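PDB 4PHX: protein AggB from Escherichia coli, which serves as the minor subunit of aggregative adherence fimbriae type I and probably takes part in attaching enteroaggregative bacteria to the host. Local coordinates for residues E2-H8 with L21-A27; K63-G68 with F93-D98; F35-I39 with I76-G81. All blocks are in the same frame, centred on the assembly; numbering follows the deposited sequence.

Contact 1: E2-H8 with L21-A27; sequences EITLISH and LATGRIA
Strands 2-7 and 22-27 run antiparallel, their axes 4.7 Å apart at closest and at 166°. Both are extended. E2, T4 and I6 form hydrogen-bonded pairs with A27, R25 and T23. I3, L5 and S7 form non-hydrogen-bonded pairs with I26, G24 and A22. Each hydrogen-bonded pair has two backbone hydrogen bonds: E2 N to A27 O 3.1 Å and A27 N to E2 O 2.7 Å; T4 N to R25 O 3.1 Å and R25 N to T4 O 3.0 Å; I6 N to T23 O and T23 N to I6 O, both 2.9 Å. H8 N adds another to L21 O at 3.1 Å.

On one face, T4 (m) accepts a hydrogen bond on OG1 from NH2 of R25 (t, t, p) at 2.9 Å. A water joins R25 NE (2.9 Å), T4 OG1 (2.8 Å) and E2 O (3.0 Å). R25 NH1 also hydrogen-bonds to T23 of a second subunit. I6 (p) lays CG1 4.0 Å from T23 CB. T23 (m) hydrogen-bonds to D94 through OG1, which lies 2.9 Å from H8 NE2.

The other face is mostly apolar, with S7 at its end. I3 (m, t) puts CG1 4.2 Å from CD1 of I26. L5 (m, t) folds CD2 to 3.8 Å from G24 CA. A CB at G24 would clash with that methyl. L21 and A22 both face I95, a classic beta bulge. This pairs the outermost strand of the sheet, within this chain, with its inner neighbour in an Ig-like beta sandwich, one face on the core and one on a second subunit.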
ATOM      1  N   GLU B   2     -17.422  25.578  23.828  1.00 33.91           N
ATOM      2  CA  GLU B   2     -16.661  24.960  24.912  1.00 37.20           C
ATOM      3  C   GLU B   2     -15.762  23.829  24.393  1.00 36.26           C
ATOM      4  O   GLU B   2     -16.246  22.888  23.758  1.00 36.87           O
ATOM      5  CB  GLU B   2     -17.592  24.463  26.015  1.00 41.97           C
ATOM      6  CG  GLU B   2     -16.894  24.262  27.348  1.00 46.66           C
ATOM      7  CD  GLU B   2     -17.348  22.988  28.049  1.00 63.62           C
ATOM      8  OE1 GLU B   2     -18.206  22.263  27.494  1.00 61.11           O
ATOM      9  OE2 GLU B   2     -16.834  22.703  29.155  1.00 72.19           O
ATOM     10  N   ILE B   3     -14.460  23.912  24.677  1.00 35.99           N
ATOM     11  CA  ILE B   3     -13.485  22.949  24.135  1.00 35.98           C
ATOM     12  C   ILE B   3     -12.630  22.243  25.187  1.00 34.45           C
ATOM     13  O   ILE B   3     -11.991  22.882  26.023  1.00 33.10           O
ATOM     14  CB  ILE B   3     -12.533  23.607  23.124  1.00 32.55           C
ATOM     15  CG1 ILE B   3     -13.286  23.949  21.851  1.00 32.75           C
ATOM     16  CG2 ILE B   3     -11.355  22.687  22.785  1.00 30.55           C
ATOM     17  CD1 ILE B   3     -12.407  24.646  20.834  1.00 38.81           C
ATOM     18  N   THR B   4     -12.593  20.921  25.092  1.00 27.96           N
ATOM     19  CA  THR B   4     -11.807  20.089  25.975  1.00 32.70           C
ATOM     20  C   THR B   4     -10.770  19.281  25.172  1.00 34.28           C
ATOM     21  O   THR B   4     -11.090  18.715  24.134  1.00 31.16           O
ATOM     22  CB  THR B   4     -12.727  19.098  26.700  1.00 32.32           C
ATOM     23  OG1 THR B   4     -13.864  19.796  27.232  1.00 36.16           O
ATOM     24  CG2 THR B   4     -11.976  18.354  27.817  1.00 31.88           C
ATOM     25  N   LEU B   5      -9.535  19.203  25.646  1.00 33.36           N
ATOM     26  CA  LEU B   5      -8.495  18.519  24.861  1.00 34.09           C
ATOM     27  C   LEU B   5      -7.786  17.462  25.669  1.00 32.63           C
ATOM     28  O   LEU B   5      -7.377  17.720  26.803  1.00 35.55           O
ATOM     29  CB  LEU B   5      -7.460  19.523  24.348  1.00 30.30           C
ATOM     30  CG  LEU B   5      -7.995  20.555  23.362  1.00 27.56           C
ATOM     31  CD1 LEU B   5      -6.952  21.654  23.076  1.00 32.59           C
ATOM     32  CD2 LEU B   5      -8.488  19.914  22.112  1.00 25.99           C
ATOM     33  N   ILE B   6      -7.668  16.265  25.106  1.00 34.10           N
ATOM     34  CA  ILE B   6      -6.778  15.254  25.683  1.00 39.54           C
ATOM     35  C   ILE B   6      -5.642  14.883  24.715  1.00 39.86           C
ATOM     36  O   ILE B   6      -5.854  14.803  23.503  1.00 40.26           O
ATOM     37  CB  ILE B   6      -7.528  13.978  26.118  1.00 40.87           C
ATOM     38  CG1 ILE B   6      -8.118  13.251  24.916  1.00 38.37           C
ATOM     39  CG2 ILE B   6      -8.624  14.299  27.156  1.00 38.86           C
ATOM     40  CD1 ILE B   6      -8.633  11.873  25.261  1.00 34.11           C
ATOM     41  N   SER B   7      -4.441  14.673  25.255  1.00 43.64           N
ATOM     42  CA  SER B   7      -3.274  14.232  24.458  1.00 47.21           C
ATOM     43  C   SER B   7      -2.963  12.738  24.592  1.00 52.97           C
ATOM     44  O   SER B   7      -3.059  12.172  25.681  1.00 61.53           O
ATOM     45  CB  SER B   7      -2.027  15.015  24.859  1.00 48.01           C
ATOM     46  OG  SER B   7      -1.690  14.739  26.203  1.00 50.22           O
ATOM     47  N   HIS B   8      -2.547  12.115  23.491  1.00 52.85           N
ATOM     48  CA  HIS B   8      -2.292  10.671  23.457  1.00 53.83           C
ATOM     49  C   HIS B   8      -0.818  10.260  23.594  1.00 55.80           C
ATOM     50  O   HIS B   8       0.068  11.095  23.784  1.00 59.68           O
ATOM     51  CB  HIS B   8      -2.860  10.077  22.175  1.00 53.96           C
ATOM     52  CG  HIS B   8      -4.334  10.280  22.020  1.00 56.05           C
ATOM     53  ND1 HIS B   8      -5.116   9.470  21.226  1.00 61.84           N
ATOM     54  CD2 HIS B   8      -5.170  11.201  22.556  1.00 55.82           C
ATOM     55  CE1 HIS B   8      -6.369   9.888  21.276  1.00 54.89           C
ATOM     56  NE2 HIS B   8      -6.428  10.937  22.075  1.00 52.07           N
ATOM     57  N   LEU B  21      -2.526  12.555  17.535  1.00 44.65           N
ATOM     58  CA  LEU B  21      -1.628  13.134  18.521  1.00 43.95           C
ATOM     59  C   LEU B  21      -2.446  13.667  19.692  1.00 47.50           C
ATOM     60  O   LEU B  21      -2.024  13.594  20.852  1.00 44.09           O
ATOM     61  CB  LEU B  21      -0.832  14.273  17.910  1.00 46.32           C
ATOM     62  CG  LEU B  21       0.298  14.074  16.894  1.00 50.30           C
ATOM     63  CD1 LEU B  21       0.765  12.626  16.764  1.00 48.33           C
ATOM     64  CD2 LEU B  21      -0.134  14.655  15.561  1.00 52.11           C
ATOM     65  N   ALA B  22      -3.616  14.219  19.369  1.00 44.63           N
ATOM     66  CA  ALA B  22      -4.544  14.739  20.368  1.00 41.38           C
ATOM     67  C   ALA B  22      -5.960  14.505  19.882  1.00 39.59           C
ATOM     68  O   ALA B  22      -6.197  14.354  18.683  1.00 35.69           O
ATOM     69  CB  ALA B  22      -4.304  16.217  20.618  1.00 37.95           C
ATOM     70  N   THR B  23      -6.891  14.447  20.829  1.00 38.18           N
ATOM     71  CA  THR B  23      -8.297  14.281  20.528  1.00 32.85           C
ATOM     72  C   THR B  23      -9.063  15.333  21.308  1.00 34.34           C
ATOM     73  O   THR B  23      -8.716  15.640  22.449  1.00 34.96           O
ATOM     74  CB  THR B  23      -8.773  12.884  20.944  1.00 37.61           C
ATOM     75  OG1 THR B  23      -8.243  11.921  20.036  1.00 42.72           O
ATOM     76  CG2 THR B  23     -10.307  12.784  20.935  1.00 36.32           C
ATOM     77  N   GLY B  24     -10.095  15.898  20.697  1.00 32.42           N
ATOM     78  CA  GLY B  24     -10.797  16.983  21.325  1.00 26.97           C
ATOM     79  C   GLY B  24     -12.300  16.876  21.232  1.00 36.61           C
ATOM     80  O   GLY B  24     -12.837  16.142  20.387  1.00 32.06           O
ATOM     81  N   ARG B  25     -12.978  17.620  22.116  1.00 33.76           N
ATOM     82  CA  ARG B  25     -14.420  17.784  22.043  1.00 34.81           C
ATOM     83  C   ARG B  25     -14.743  19.263  21.892  1.00 35.26           C
ATOM     84  O   ARG B  25     -14.060  20.094  22.477  1.00 36.44           O
ATOM     85  CB  ARG B  25     -15.092  17.223  23.299  1.00 32.60           C
ATOM     86  CG  ARG B  25     -16.591  17.485  23.337  1.00 39.98           C
ATOM     87  CD  ARG B  25     -17.218  17.029  24.643  1.00 42.27           C
ATOM     88  NE  ARG B  25     -16.510  17.619  25.768  1.00 39.99           N
ATOM     89  CZ  ARG B  25     -16.397  17.046  26.954  1.00 45.33           C
ATOM     90  NH1 ARG B  25     -16.958  15.853  27.176  1.00 41.08           N
ATOM     91  NH2 ARG B  25     -15.708  17.663  27.903  1.00 41.28           N
ATOM     92  N   ILE B  26     -15.766  19.593  21.102  1.00 31.69           N
ATOM     93  CA  ILE B  26     -16.326  20.942  21.086  1.00 33.72           C
ATOM     94  C   ILE B  26     -17.822  20.869  21.447  1.00 39.87           C
ATOM     95  O   ILE B  26     -18.630  20.296  20.715  1.00 37.37           O
ATOM     96  CB  ILE B  26     -16.069  21.674  19.729  1.00 34.50           C
ATOM     97  CG1 ILE B  26     -16.927  22.929  19.609  1.00 33.33           C
ATOM     98  CG2 ILE B  26     -16.295  20.743  18.536  1.00 31.78           C
ATOM     99  CD1 ILE B  26     -16.221  24.073  18.901  1.00 35.10           C
ATOM    100  N   ALA B  27     -18.166  21.402  22.613  1.00 39.28           N
ATOM    101  CA  ALA B  27     -19.536  21.380  23.106  1.00 36.14           C
ATOM    102  C   ALA B  27     -20.239  22.669  22.720  1.00 41.70           C
ATOM    103  O   ALA B  27     -19.644  23.741  22.746  1.00 37.00           O
ATOM    104  CB  ALA B  27     -19.557  21.211  24.603  1.00 32.72           C
TER
HETATM  105  O   HOH W   1     -16.035  20.462  25.594  1.00 32.79           O

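Contact 2: K63-G68 with F93-D98; sequences KVKIGG and FDIMSD
This is an antiparallel strand pairing inside the five-stranded sheet of the Ig-like sandwich. Strand 61-67 lies between strands 49-53 and 90-97. The short axes of 63-67 and 93-97 approach to 4.5 Å at 155°. K65 and M96 form a hydrogen-bonded pair, with K65 N to M96 O and M96 N to K65 O both 2.7 Å. G67 and D94 form the next, with G67 N to D94 O and D94 N to G67 O both 3.1 Å. I66 faces I95 in a non-hydrogen-bonded pair. D98 N closes the end with a hydrogen bond to K63 O at 2.8 Å.

On the core face, I66 (t, t) sets CG1 4.1 Å from CG1 of I95 (m) and CD1 4.1 Å from CD1 of F93 (p). V64 CB lies 4.0 Å from I95 CG2. I37, I39 and F110 of the facing sheet cover this cluster.

On the other face, K65 is p, then extended, and its CE meets M96 CE at 3.7 Å. M96 is m, t, m, so CE also comes 4.0 Å from G68 N. G67 (132/-107) and G68 (107/-169) hold backbone angles that call for glycine.

D94 hydrogen-bonds to T23 and forms salt bridges with K20 and with R25 of a second subunit. D98 hydrogen-bonds to H49. The chemistry thus implies cohesion by backbone bonds and an apolar face, with the carboxylates tying the pair to its surroundings.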
ATOM      1  N   LYS B  63       4.248  18.324  11.249  1.00 43.46           N
ATOM      2  CA  LYS B  63       3.155  18.699  10.376  1.00 44.46           C
ATOM      3  C   LYS B  63       1.950  17.976  10.935  1.00 45.49           C
ATOM      4  O   LYS B  63       1.938  16.750  11.056  1.00 44.78           O
ATOM      5  CB  LYS B  63       3.377  18.218   8.933  1.00 50.47           C
ATOM      6  CG  LYS B  63       4.796  18.322   8.402  1.00 51.67           C
ATOM      7  CD  LYS B  63       4.896  17.863   6.940  1.00 60.16           C
ATOM      8  CE  LYS B  63       4.022  18.691   5.980  1.00 60.92           C
ATOM      9  NZ  LYS B  63       4.582  20.054   5.695  1.00 61.47           N
ATOM     10  N   VAL B  64       0.922  18.728  11.282  1.00 46.86           N
ATOM     11  CA  VAL B  64      -0.262  18.109  11.814  1.00 40.80           C
ATOM     12  C   VAL B  64      -1.461  18.547  11.001  1.00 45.44           C
ATOM     13  O   VAL B  64      -1.384  19.508  10.229  1.00 40.49           O
ATOM     14  CB  VAL B  64      -0.444  18.475  13.281  1.00 41.43           C
ATOM     15  CG1 VAL B  64       0.778  18.043  14.072  1.00 36.67           C
ATOM     16  CG2 VAL B  64      -0.713  19.990  13.432  1.00 36.58           C
ATOM     17  N   LYS B  65      -2.561  17.819  11.155  1.00 42.24           N
ATOM     18  CA  LYS B  65      -3.818  18.201  10.525  1.00 42.68           C
ATOM     19  C   LYS B  65      -4.961  18.003  11.511  1.00 39.00           C
ATOM     20  O   LYS B  65      -4.887  17.183  12.428  1.00 34.96           O
ATOM     21  CB  LYS B  65      -4.074  17.409   9.230  1.00 41.60           C
ATOM     22  CG  LYS B  65      -4.162  15.897   9.414  1.00 45.61           C
ATOM     23  CD  LYS B  65      -4.527  15.162   8.106  1.00 42.90           C
ATOM     24  CE  LYS B  65      -4.637  13.657   8.305  1.00 39.98           C
ATOM     25  NZ  LYS B  65      -4.895  12.940   7.009  1.00 45.45           N
ATOM     26  N   ILE B  66      -6.026  18.766  11.314  1.00 41.10           N
ATOM     27  CA  ILE B  66      -7.128  18.736  12.250  1.00 39.41           C
ATOM     28  C   ILE B  66      -8.456  18.411  11.577  1.00 33.90           C
ATOM     29  O   ILE B  66      -8.739  18.840  10.470  1.00 33.04           O
ATOM     30  CB  ILE B  66      -7.230  20.064  13.028  1.00 35.06           C
ATOM     31  CG1 ILE B  66      -8.171  19.914  14.223  1.00 34.68           C
ATOM     32  CG2 ILE B  66      -7.661  21.197  12.086  1.00 31.69           C
ATOM     33  CD1 ILE B  66      -8.205  21.131  15.163  1.00 36.14           C
ATOM     34  N   GLY B  67      -9.276  17.653  12.281  1.00 36.57           N
ATOM     35  CA  GLY B  67     -10.616  17.355  11.817  1.00 39.77           C
ATOM     36  C   GLY B  67     -10.883  15.871  11.934  1.00 38.68           C
ATOM     37  O   GLY B  67     -11.019  15.354  13.034  1.00 36.82           O
ATOM     38  N   GLY B  68     -10.907  15.184  10.796  1.00 42.25           N
ATOM     39  CA  GLY B  68     -11.165  13.755  10.772  1.00 42.80           C
ATOM     40  C   GLY B  68     -12.550  13.477  10.234  1.00 46.18           C
ATOM     41  O   GLY B  68     -13.215  14.390   9.727  1.00 48.40           O
ATOM     42  N   PHE B  93     -13.266  15.560  17.418  1.00 33.76           N
ATOM     43  CA  PHE B  93     -12.257  15.752  16.362  1.00 36.63           C
ATOM     44  C   PHE B  93     -10.877  15.311  16.833  1.00 30.92           C
ATOM     45  O   PHE B  93     -10.632  15.149  18.025  1.00 36.15           O
ATOM     46  CB  PHE B  93     -12.180  17.222  15.941  1.00 32.74           C
ATOM     47  CG  PHE B  93     -11.795  18.147  17.062  1.00 34.33           C
ATOM     48  CD1 PHE B  93     -10.469  18.457  17.296  1.00 31.15           C
ATOM     49  CD2 PHE B  93     -12.774  18.704  17.889  1.00 31.92           C
ATOM     50  CE1 PHE B  93     -10.101  19.297  18.330  1.00 35.18           C
ATOM     51  CE2 PHE B  93     -12.420  19.541  18.926  1.00 33.52           C
ATOM     52  CZ  PHE B  93     -11.064  19.842  19.154  1.00 32.99           C
ATOM     53  N   ASP B  94      -9.956  15.139  15.910  1.00 31.07           N
ATOM     54  CA  ASP B  94      -8.604  14.789  16.321  1.00 38.83           C
ATOM     55  C   ASP B  94      -7.596  15.742  15.737  1.00 37.29           C
ATOM     56  O   ASP B  94      -7.865  16.414  14.734  1.00 38.62           O
ATOM     57  CB  ASP B  94      -8.243  13.389  15.854  1.00 37.96           C
ATOM     58  CG  ASP B  94      -9.110  12.323  16.486  1.00 38.43           C
ATOM     59  OD1 ASP B  94      -8.841  11.940  17.650  1.00 37.18           O
ATOM     60  OD2 ASP B  94     -10.029  11.846  15.791  1.00 36.14           O
ATOM     61  N   ILE B  95      -6.435  15.783  16.370  1.00 36.88           N
ATOM     62  CA  ILE B  95      -5.256  16.376  15.767  1.00 37.72           C
ATOM     63  C   ILE B  95      -4.357  15.234  15.325  1.00 39.45           C
ATOM     64  O   ILE B  95      -3.958  14.378  16.123  1.00 37.24           O
ATOM     65  CB  ILE B  95      -4.537  17.336  16.724  1.00 36.59           C
ATOM     66  CG1 ILE B  95      -5.428  18.563  16.966  1.00 33.92           C
ATOM     67  CG2 ILE B  95      -3.184  17.774  16.142  1.00 32.46           C
ATOM     68  CD1 ILE B  95      -4.965  19.472  18.108  1.00 25.72           C
ATOM     69  N   MET B  96      -4.064  15.206  14.034  1.00 41.61           N
ATOM     70  CA  MET B  96      -3.404  14.049  13.458  1.00 45.28           C
ATOM     71  C   MET B  96      -2.083  14.386  12.778  1.00 45.77           C
ATOM     72  O   MET B  96      -1.908  15.478  12.232  1.00 44.92           O
ATOM     73  CB  MET B  96      -4.331  13.332  12.467  1.00 43.37           C
ATOM     74  CG  MET B  96      -5.562  12.710  13.084  1.00 38.93           C
ATOM     75  SD  MET B  96      -6.794  12.235  11.856  1.00 38.61           S
ATOM     76  CE  MET B  96      -7.135  13.760  11.033  1.00 33.28           C
ATOM     77  N   SER B  97      -1.163  13.429  12.818  1.00 44.77           N
ATOM     78  CA  SER B  97       0.049  13.504  12.017  1.00 50.08           C
ATOM     79  C   SER B  97      -0.278  13.705  10.540  1.00 47.69           C
ATOM     80  O   SER B  97      -1.063  12.954   9.958  1.00 43.02           O
ATOM     81  CB  SER B  97       0.875  12.236  12.168  1.00 40.68           C
ATOM     82  OG  SER B  97       2.024  12.346  11.379  1.00 47.53           O
ATOM     83  N   ASP B  98       0.317  14.732   9.942  1.00 46.13           N
ATOM     84  CA  ASP B  98       0.069  15.026   8.539  1.00 47.96           C
ATOM     85  C   ASP B  98       1.129  14.352   7.677  1.00 46.83           C
ATOM     86  O   ASP B  98       2.113  14.970   7.305  1.00 48.99           O
ATOM     87  CB  ASP B  98       0.052  16.537   8.295  1.00 44.04           C
ATOM     88  CG  ASP B  98      -0.261  16.891   6.850  1.00 48.18           C
ATOM     89  OD1 ASP B  98      -0.630  15.983   6.069  1.00 51.59           O
ATOM     90  OD2 ASP B  98      -0.151  18.080   6.498  1.00 49.99           O
TER

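Contact 3: F35-I39 with I76-G81; sequences FHIWI and IEGQRG
The segment 35-39 is an extended strand. Segment 76-81 holds a tight hairpin turn at 76-79, a short strand 79-80 and a corner at G81. I76 N to Q79 O (3.0 Å) and Q79 N to I76 O (2.8 Å) close a two-residue loop, E77-G78. E77 has phi/psi 60/46, and the peptide bond between E77 and G78 is cis. G81, phi/psi 175/-164, has its CA 4.4 Å from W38 CA. G81 CA touches I37 O at 3.2 Å in a CA-H...O contact. A CB at G81 would clash with that oxygen and be tight against W38 CB.

The two segments exchange no hydrogen bonds; H36, W38 and Q79 contribute the most buried area. W38 has chi1 p and chi2 97°. Its six-membered ring receives CG of Q79 in a CH-pi contact, 3.4 Å from the centroid and 4° off the normal. Q79 is t, p, so its amide also lies over the ring, with CD 3.4 Å from W38 CE2. Q79 NE2 hydrogen-bonds to R80 O at 2.8 Å, which holds the amide in place. W38 CB lies 3.3 Å from R80 O. H36 (chi1 t) lies 3.6 Å from Q79 CG through NE2. I76 (m, t) places CD1 over the H36 face, 4.0 Å from the centroid.

Strand 34-39 sits between strands 82-85 and 107-117 in its sheet. I37 pairs with V82 just past the corner, while H36 and W38 pair with E115 and S113. F35, I37 and I39 point away from the hairpin, and I37 and I39 pack on strand 61-67 of the other sheet.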
ATOM      1  N   PHE B  35     -20.429  23.253  13.472  1.00 41.74           N
ATOM      2  CA  PHE B  35     -19.190  23.392  14.240  1.00 40.28           C
ATOM      3  C   PHE B  35     -18.034  23.739  13.303  1.00 42.12           C
ATOM      4  O   PHE B  35     -17.998  23.327  12.149  1.00 40.44           O
ATOM      5  CB  PHE B  35     -18.787  22.114  14.967  1.00 36.20           C
ATOM      6  CG  PHE B  35     -19.831  21.526  15.876  1.00 40.37           C
ATOM      7  CD1 PHE B  35     -20.751  20.605  15.396  1.00 46.83           C
ATOM      8  CD2 PHE B  35     -19.828  21.809  17.232  1.00 41.44           C
ATOM      9  CE1 PHE B  35     -21.690  20.023  16.256  1.00 47.54           C
ATOM     10  CE2 PHE B  35     -20.752  21.225  18.088  1.00 37.10           C
ATOM     11  CZ  PHE B  35     -21.678  20.340  17.602  1.00 43.56           C
ATOM     12  N   HIS B  36     -17.040  24.404  13.865  1.00 43.96           N
ATOM     13  CA  HIS B  36     -16.065  25.176  13.128  1.00 39.78           C
ATOM     14  C   HIS B  36     -14.865  25.185  14.045  1.00 35.99           C
ATOM     15  O   HIS B  36     -14.952  25.738  15.146  1.00 36.92           O
ATOM     16  CB  HIS B  36     -16.683  26.558  13.092  1.00 51.21           C
ATOM     17  CG  HIS B  36     -15.864  27.609  12.431  1.00 45.34           C
ATOM     18  ND1 HIS B  36     -15.986  28.937  12.767  1.00 42.89           N
ATOM     19  CD2 HIS B  36     -14.964  27.549  11.423  1.00 49.55           C
ATOM     20  CE1 HIS B  36     -15.184  29.655  12.002  1.00 44.94           C
ATOM     21  NE2 HIS B  36     -14.549  28.836  11.183  1.00 48.67           N
ATOM     22  N   ILE B  37     -13.768  24.553  13.644  1.00 34.69           N
ATOM     23  CA  ILE B  37     -12.549  24.560  14.461  1.00 35.99           C
ATOM     24  C   ILE B  37     -11.312  24.831  13.636  1.00 37.86           C
ATOM     25  O   ILE B  37     -11.320  24.623  12.431  1.00 42.12           O
ATOM     26  CB  ILE B  37     -12.304  23.209  15.196  1.00 32.17           C
ATOM     27  CG1 ILE B  37     -12.098  22.082  14.197  1.00 33.68           C
ATOM     28  CG2 ILE B  37     -13.434  22.878  16.125  1.00 32.75           C
ATOM     29  CD1 ILE B  37     -12.298  20.678  14.792  1.00 30.59           C
ATOM     30  N   TRP B  38     -10.236  25.266  14.289  1.00 32.27           N
ATOM     31  CA  TRP B  38      -8.952  25.389  13.621  1.00 32.67           C
ATOM     32  C   TRP B  38      -7.835  25.358  14.641  1.00 36.08           C
ATOM     33  O   TRP B  38      -8.096  25.431  15.847  1.00 36.05           O
ATOM     34  CB  TRP B  38      -8.875  26.664  12.771  1.00 30.70           C
ATOM     35  CG  TRP B  38      -9.095  27.927  13.529  1.00 37.22           C
ATOM     36  CD1 TRP B  38      -8.135  28.767  14.027  1.00 33.72           C
ATOM     37  CD2 TRP B  38     -10.360  28.516  13.881  1.00 34.58           C
ATOM     38  NE1 TRP B  38      -8.725  29.833  14.665  1.00 35.10           N
ATOM     39  CE2 TRP B  38     -10.088  29.702  14.590  1.00 34.81           C
ATOM     40  CE3 TRP B  38     -11.691  28.147  13.672  1.00 35.55           C
ATOM     41  CZ2 TRP B  38     -11.094  30.527  15.077  1.00 42.44           C
ATOM     42  CZ3 TRP B  38     -12.694  28.965  14.157  1.00 40.03           C
ATOM     43  CH2 TRP B  38     -12.394  30.142  14.856  1.00 44.06           C
ATOM     44  N   ILE B  39      -6.595  25.230  14.174  1.00 27.66           N
ATOM     45  CA  ILE B  39      -5.470  25.350  15.085  1.00 30.78           C
ATOM     46  C   ILE B  39      -4.836  26.714  14.907  1.00 35.69           C
ATOM     47  O   ILE B  39      -4.692  27.177  13.771  1.00 36.73           O
ATOM     48  CB  ILE B  39      -4.399  24.307  14.805  1.00 36.86           C
ATOM     49  CG1 ILE B  39      -4.969  22.891  14.988  1.00 34.16           C
ATOM     50  CG2 ILE B  39      -3.143  24.573  15.680  1.00 35.25           C
ATOM     51  CD1 ILE B  39      -3.938  21.810  14.833  1.00 35.35           C
ATOM     52  N   ILE B  76     -14.923  30.463   6.592  1.00 57.08           N
ATOM     53  CA  ILE B  76     -16.142  31.102   7.056  1.00 52.43           C
ATOM     54  C   ILE B  76     -15.879  32.489   7.662  1.00 60.28           C
ATOM     55  O   ILE B  76     -15.434  32.601   8.804  1.00 60.00           O
ATOM     56  CB  ILE B  76     -16.839  30.209   8.100  1.00 49.71           C
ATOM     57  CG1 ILE B  76     -17.065  28.801   7.543  1.00 48.90           C
ATOM     58  CG2 ILE B  76     -18.138  30.833   8.560  1.00 53.09           C
ATOM     59  CD1 ILE B  76     -17.454  27.792   8.599  1.00 46.88           C
ATOM     60  N   GLU B  77     -16.131  33.539   6.884  1.00 55.96           N
ATOM     61  CA  GLU B  77     -16.084  34.931   7.378  1.00 61.62           C
ATOM     62  C   GLU B  77     -14.789  35.534   7.984  1.00 61.39           C
ATOM     63  O   GLU B  77     -14.872  36.153   9.055  1.00 60.90           O
ATOM     64  CB  GLU B  77     -17.199  35.163   8.412  1.00 52.36           C
ATOM     65  CG  GLU B  77     -18.619  35.099   7.900  1.00 53.82           C
ATOM     66  CD  GLU B  77     -19.613  35.042   9.048  1.00 55.83           C
ATOM     67  OE1 GLU B  77     -19.260  35.529  10.147  1.00 60.52           O
ATOM     68  OE2 GLU B  77     -20.728  34.508   8.865  1.00 60.22           O
ATOM     69  N   GLY B  78     -13.608  35.368   7.385  1.00 58.80           N
ATOM     70  CA  GLY B  78     -13.259  34.321   6.453  1.00 57.22           C
ATOM     71  C   GLY B  78     -12.202  33.560   7.230  1.00 56.60           C
ATOM     72  O   GLY B  78     -11.004  33.613   6.919  1.00 51.16           O
ATOM     73  N   GLN B  79     -12.658  32.892   8.287  1.00 52.39           N
ATOM     74  CA  GLN B  79     -11.792  32.083   9.139  1.00 49.90           C
ATOM     75  C   GLN B  79     -11.575  30.710   8.515  1.00 48.72           C
ATOM     76  O   GLN B  79     -12.537  29.979   8.273  1.00 52.03           O
ATOM     77  CB  GLN B  79     -12.419  31.922  10.529  1.00 47.97           C
ATOM     78  CG  GLN B  79     -11.629  30.998  11.446  1.00 47.65           C
ATOM     79  CD  GLN B  79     -10.230  31.533  11.743  1.00 43.13           C
ATOM     80  OE1 GLN B  79     -10.078  32.643  12.263  1.00 38.87           O
ATOM     81  NE2 GLN B  79      -9.207  30.747  11.415  1.00 40.35           N
ATOM     82  N   ARG B  80     -10.319  30.374   8.242  1.00 44.51           N
ATOM     83  CA  ARG B  80      -9.966  29.056   7.725  1.00 47.36           C
ATOM     84  C   ARG B  80     -10.025  28.036   8.866  1.00 47.63           C
ATOM     85  O   ARG B  80      -9.657  28.348  10.000  1.00 45.15           O
ATOM     86  CB  ARG B  80      -8.561  29.071   7.103  1.00 49.99           C
ATOM     87  CG  ARG B  80      -8.371  30.027   5.907  1.00 57.89           C
ATOM     88  CD  ARG B  80      -6.884  30.133   5.480  1.00 64.36           C
ATOM     89  NE  ARG B  80      -6.101  30.942   6.416  1.00 66.70           N
ATOM     90  CZ  ARG B  80      -4.771  30.968   6.477  1.00 65.39           C
ATOM     91  NH1 ARG B  80      -4.039  30.223   5.660  1.00 63.09           N
ATOM     92  NH2 ARG B  80      -4.169  31.742   7.372  1.00 69.81           N
ATOM     93  N   GLY B  81     -10.504  26.830   8.570  1.00 47.25           N
ATOM     94  CA  GLY B  81     -10.592  25.765   9.555  1.00 41.07           C
ATOM     95  C   GLY B  81     -11.295  24.567   8.962  1.00 42.14           C
ATOM     96  O   GLY B  81     -11.433  24.470   7.752  1.00 46.54           O
TER

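How the contacts relate
Contacts 1 and 2 belong to one sheet. They are joined where strand 20-27 meets strand 90-97, through L21 N to I95 O (2.7 Å) and T23 OG1 to D94 OD1 (2.5 Å). Both are regular antiparallel pairs held by backbone bonds. Contact 1 is at the sheet edge and is partly open to a second subunit; contact 2 lies further inside the sheet. Contact 3 belongs to the facing sheet and relies on ring faces instead of backbone bonds. It is buried, although its hairpin loop is exposed. The apolar interior links all three: I26 packs on I37, as does F93, and I66 packs on I39.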